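Long-range contact in rutinosidase (Aspergillus niger, PDB 6I1A), which hydrolyses beta-glycosidic bonds as a secreted glycoside hydrolase of family 5, probably releasing rutinose from its glycosides: residues G29-F41 and S336-V348. Sequence-based numbering, arbitrary orientation.
Sequences GWLEQESTIDSLF and SYWTAKFTGNTSV. With NAG (2-acetamido-2-deoxy-beta-D-glucopyranose), chain G; EDO (1,2-ethanediol), chain M; EDO (1,2-ethanediol), chain U.
Ile-37 touches two aromatic rings of 336-348, Phe-342 and Trp-338. Its CA lies over one face of Phe-342, 3.9 Å from the ring centroid in a CH-pi contact. CG1, anti to the carbonyl carbon (chi1 -64°), sits 4.0 Å from Phe-342 CE2, and the extended chi2 carries CD1 to the indole edge, 4.0 Å from Trp-338 CZ2. Thr-343 N meets Ile-37 O at 2.8 Å, nearly in line with the C=O although bent at the hydrogen (146°); Gly-344 N adds a weaker bond. Gly-344 suits this close passage: its CA lies 3.2 Å from Thr-36 O, where a side chain would collide. From the 29-41 side, Glu-32 OE1, which accepts from Gly-29 N, reaches Trp-338 CH2 (3.5 Å); a water donates to Glu-34 OE1 and accepts weakly from Trp-338 NE1.

The other end is looser and wetter. Small Ser-39 accepts from Asn-345 N through OG (3.0 Å); Asn-345 ND2 carries the N-linked glycan. One water links Thr-343 OG1 to Asp-38 OD2, weakly there; another reaches Leu-40 N. Asp-38 caps helix 39-45, accepting from Phe-41 N, and pairs with Arg-70. These loops follow neighbouring strands 22-26 and 334-337, whose pairing closes family 5's TIM barrel; the cis peptide after Trp-338 is its hallmark.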
# COMPACT_ATOMS: atom_id res chain seq x y z
N GLY A 29 -14.05 19.01 13.64
CA GLY A 29 -15.09 18.74 14.61
C GLY A 29 -15.75 19.98 15.13
O GLY A 29 -16.49 19.90 16.11
N TRP A 30 -15.54 21.10 14.46
CA TRP A 30 -16.01 22.44 14.92
C TRP A 30 -17.16 22.89 14.02
O TRP A 30 -18.32 22.97 14.50
CB TRP A 30 -14.87 23.42 14.94
CG TRP A 30 -15.25 24.84 15.26
CD1 TRP A 30 -16.18 25.28 16.18
CD2 TRP A 30 -14.67 26.02 14.70
NE1 TRP A 30 -16.22 26.65 16.20
CE2 TRP A 30 -15.29 27.14 15.30
CE3 TRP A 30 -13.69 26.25 13.74
CZ2 TRP A 30 -14.92 28.44 14.97
CZ3 TRP A 30 -13.37 27.53 13.41
CH2 TRP A 30 -13.94 28.62 14.02
N LEU A 31 -16.86 23.12 12.76
CA LEU A 31 -17.87 23.51 11.75
C LEU A 31 -18.36 22.31 10.93
O LEU A 31 -19.32 22.46 10.17
CB LEU A 31 -17.31 24.62 10.86
CG LEU A 31 -16.79 25.83 11.61
CD1 LEU A 31 -16.25 26.91 10.67
CD2 LEU A 31 -17.88 26.42 12.54
N GLU A 32 -17.77 21.13 11.11
CA GLU A 32 -18.26 19.87 10.57
C GLU A 32 -18.19 18.84 11.70
O GLU A 32 -17.16 18.89 12.44
CB GLU A 32 -17.44 19.45 9.35
CG GLU A 32 -15.92 19.37 9.52
CD GLU A 32 -15.35 18.11 10.12
OE1 GLU A 32 -14.36 18.20 10.84
OE2 GLU A 32 -15.86 17.01 9.76
N GLN A 33 -19.15 17.96 11.78
CA GLN A 33 -19.27 17.10 13.01
C GLN A 33 -18.96 15.65 12.63
O GLN A 33 -19.38 15.18 11.57
CB GLN A 33 -20.69 17.18 13.60
CG GLN A 33 -21.19 18.62 13.75
CD GLN A 33 -20.25 19.51 14.49
OE1 GLN A 33 -19.55 19.13 15.46
NE2 GLN A 33 -20.20 20.77 14.09
N GLU A 34 -18.27 14.94 13.56
CA GLU A 34 -17.97 13.52 13.38
C GLU A 34 -18.08 12.81 14.74
O GLU A 34 -17.63 13.37 15.72
CB GLU A 34 -16.55 13.32 12.84
CG GLU A 34 -16.30 14.06 11.52
CD GLU A 34 -14.86 13.96 11.02
OE1 GLU A 34 -14.25 12.87 11.25
OE2 GLU A 34 -14.36 14.94 10.49
N SER A 35 -18.55 11.59 14.70
CA SER A 35 -18.82 10.79 15.93
C SER A 35 -17.57 10.60 16.77
O SER A 35 -17.68 10.66 18.00
CB SER A 35 -19.42 9.48 15.57
OG SER A 35 -18.53 8.61 14.89
N THR A 36 -16.39 10.38 16.20
CA THR A 36 -15.21 10.02 17.00
C THR A 36 -14.61 11.20 17.75
O THR A 36 -13.82 11.00 18.68
CB THR A 36 -14.19 9.38 16.06
OG1 THR A 36 -13.95 10.27 14.97
CG2 THR A 36 -14.70 8.06 15.55
N ILE A 37 -14.83 12.44 17.30
CA ILE A 37 -14.05 13.59 17.83
C ILE A 37 -14.48 13.98 19.26
O ILE A 37 -13.67 14.43 20.06
CB ILE A 37 -14.17 14.79 16.86
CG1 ILE A 37 -13.50 14.36 15.55
CG2 ILE A 37 -13.54 16.02 17.49
CD1 ILE A 37 -13.64 15.38 14.41
N ASP A 38 -15.77 13.84 19.56
CA ASP A 38 -16.36 14.29 20.86
C ASP A 38 -17.47 13.27 21.18
O ASP A 38 -18.57 13.31 20.61
CB ASP A 38 -16.81 15.73 20.81
CG ASP A 38 -17.37 16.30 22.11
OD1 ASP A 38 -17.83 15.51 22.93
OD2 ASP A 38 -17.39 17.52 22.23
N SER A 39 -17.17 12.32 22.07
CA SER A 39 -18.12 11.22 22.39
C SER A 39 -19.33 11.76 23.15
O SER A 39 -20.40 11.24 22.89
CB SER A 39 -17.40 10.13 23.23
OG SER A 39 -16.28 9.64 22.51
N LEU A 40 -19.13 12.72 24.05
CA LEU A 40 -20.27 13.22 24.88
C LEU A 40 -21.25 13.92 23.94
O LEU A 40 -22.45 13.58 23.96
CB LEU A 40 -19.76 14.16 25.95
CG LEU A 40 -20.84 14.81 26.81
CD1 LEU A 40 -21.77 13.75 27.39
CD2 LEU A 40 -20.18 15.61 27.93
N PHE A 41 -20.70 14.69 23.02
CA PHE A 41 -21.59 15.40 22.05
C PHE A 41 -22.39 14.38 21.27
O PHE A 41 -23.61 14.53 21.09
CB PHE A 41 -20.72 16.31 21.19
CG PHE A 41 -21.53 17.01 20.13
CD1 PHE A 41 -22.31 18.09 20.48
CD2 PHE A 41 -21.47 16.62 18.81
CE1 PHE A 41 -23.04 18.76 19.49
CE2 PHE A 41 -22.23 17.27 17.84
CZ PHE A 41 -23.05 18.32 18.21
N SER A 336 -0.33 19.82 8.95
CA SER A 336 -1.34 20.24 9.94
C SER A 336 -1.97 19.01 10.57
O SER A 336 -2.52 18.15 9.91
CB SER A 336 -2.42 21.20 9.40
OG SER A 336 -2.98 20.81 8.18
N TYR A 337 -1.86 18.92 11.90
CA TYR A 337 -2.29 17.74 12.67
C TYR A 337 -3.79 17.70 12.77
O TYR A 337 -4.47 18.73 12.87
CB TYR A 337 -1.68 17.84 14.08
CG TYR A 337 -1.63 16.53 14.81
CD1 TYR A 337 -0.56 15.70 14.64
CD2 TYR A 337 -2.66 16.11 15.63
CE1 TYR A 337 -0.49 14.48 15.29
CE2 TYR A 337 -2.63 14.85 16.24
CZ TYR A 337 -1.55 14.04 16.04
OH TYR A 337 -1.49 12.80 16.64
N TRP A 338 -4.34 16.49 12.77
CA TRP A 338 -5.77 16.24 13.05
C TRP A 338 -5.83 15.77 14.49
O TRP A 338 -5.47 14.61 14.72
CB TRP A 338 -6.40 15.21 12.11
CG TRP A 338 -7.89 15.17 12.25
CD1 TRP A 338 -8.67 14.48 13.13
CD2 TRP A 338 -8.79 15.99 11.48
NE1 TRP A 338 -9.99 14.78 12.93
CE2 TRP A 338 -10.09 15.71 11.93
CE3 TRP A 338 -8.64 16.89 10.40
CZ2 TRP A 338 -11.24 16.28 11.37
CZ3 TRP A 338 -9.76 17.47 9.87
CH2 TRP A 338 -11.03 17.17 10.34
N THR A 339 -6.29 16.57 15.45
CA THR A 339 -6.93 17.88 15.33
C THR A 339 -6.67 18.69 16.59
O THR A 339 -6.09 18.15 17.60
CB THR A 339 -8.41 17.66 15.04
OG1 THR A 339 -9.07 18.91 14.85
CG2 THR A 339 -9.15 16.89 16.12
N ALA A 340 -7.05 19.96 16.63
CA ALA A 340 -6.74 20.83 17.77
C ALA A 340 -7.35 20.30 19.06
O ALA A 340 -6.61 20.27 20.09
CB ALA A 340 -7.28 22.22 17.48
N LYS A 341 -8.61 19.93 19.04
CA LYS A 341 -9.37 19.60 20.26
C LYS A 341 -10.13 18.32 19.99
O LYS A 341 -10.95 18.28 19.10
CB LYS A 341 -10.30 20.78 20.55
CG LYS A 341 -10.53 21.10 22.00
CD LYS A 341 -10.87 22.56 22.09
CE LYS A 341 -11.06 22.99 23.49
NZ LYS A 341 -11.99 24.12 23.53
N PHE A 342 -9.91 17.27 20.79
CA PHE A 342 -10.47 15.95 20.57
C PHE A 342 -10.70 15.29 21.92
O PHE A 342 -9.70 15.20 22.69
CB PHE A 342 -9.48 15.15 19.73
CG PHE A 342 -9.98 13.84 19.20
CD1 PHE A 342 -10.18 12.77 20.08
CD2 PHE A 342 -10.14 13.58 17.85
CE1 PHE A 342 -10.58 11.54 19.60
CE2 PHE A 342 -10.50 12.35 17.38
CZ PHE A 342 -10.75 11.32 18.24
N THR A 343 -11.94 14.94 22.22
CA THR A 343 -12.26 14.28 23.53
C THR A 343 -12.83 12.90 23.34
O THR A 343 -13.15 12.24 24.41
CB THR A 343 -13.15 15.16 24.38
OG1 THR A 343 -14.33 15.34 23.60
CG2 THR A 343 -12.46 16.45 24.73
N GLY A 344 -12.88 12.35 22.14
CA GLY A 344 -13.39 11.02 21.83
C GLY A 344 -12.66 9.96 22.64
O GLY A 344 -11.43 9.98 22.68
N ASN A 345 -13.40 9.04 23.21
CA ASN A 345 -12.75 8.07 24.13
C ASN A 345 -12.84 6.67 23.57
O ASN A 345 -12.63 5.68 24.34
CB ASN A 345 -13.35 8.28 25.51
CG ASN A 345 -14.82 7.95 25.55
OD1 ASN A 345 -15.36 7.35 24.64
ND2 ASN A 345 -15.45 8.31 26.63
N THR A 346 -12.95 6.50 22.25
CA THR A 346 -12.87 5.18 21.60
C THR A 346 -11.51 4.53 21.97
O THR A 346 -10.46 5.18 21.93
CB THR A 346 -12.99 5.26 20.07
OG1 THR A 346 -14.20 5.95 19.76
CG2 THR A 346 -12.98 3.89 19.41
N SER A 347 -11.54 3.26 22.39
CA SER A 347 -10.29 2.51 22.67
C SER A 347 -9.38 2.35 21.44
O SER A 347 -9.85 2.37 20.29
CB SER A 347 -10.66 1.14 23.18
OG SER A 347 -9.53 0.65 23.84
N VAL A 348 -8.06 2.35 21.66
CA VAL A 348 -7.07 2.02 20.60
C VAL A 348 -6.48 0.64 20.92
O VAL A 348 -6.46 0.29 22.10
CB VAL A 348 -6.01 3.13 20.49
CG1 VAL A 348 -6.67 4.49 20.25
CG2 VAL A 348 -5.09 3.14 21.70
C1 NAG G . -16.88 7.99 26.76
C2 NAG G . -17.11 7.07 27.97
C3 NAG G . -18.59 6.91 28.19
C4 NAG G . -19.23 8.24 28.36
C5 NAG G . -18.94 9.00 27.08
C6 NAG G . -19.55 10.38 27.00
C7 NAG G . -15.28 5.45 28.15
C8 NAG G . -14.73 6.30 29.24
N2 NAG G . -16.51 5.75 27.64
O3 NAG G . -18.77 6.07 29.34
O4 NAG G . -20.69 8.10 28.47
O5 NAG G . -17.50 9.18 27.06
O6 NAG G . -19.18 11.11 28.18
O7 NAG G . -14.59 4.58 27.65
C1 EDO M . -19.26 8.12 19.82
O1 EDO M . -19.30 8.12 21.24
C2 EDO M . -17.85 7.95 19.37
O2 EDO M . -16.90 8.82 19.92
C1 EDO U . -10.40 8.55 13.51
O1 EDO U . -11.24 7.51 14.00
C2 EDO U . -10.31 9.76 14.41
O2 EDO U . -11.41 10.70 14.28
O HOH W 1 -11.81 12.64 12.67
O HOH W 2 -13.13 8.47 19.72
O HOH W 3 -14.48 18.12 22.76
O HOH W 4 -16.28 13.31 24.74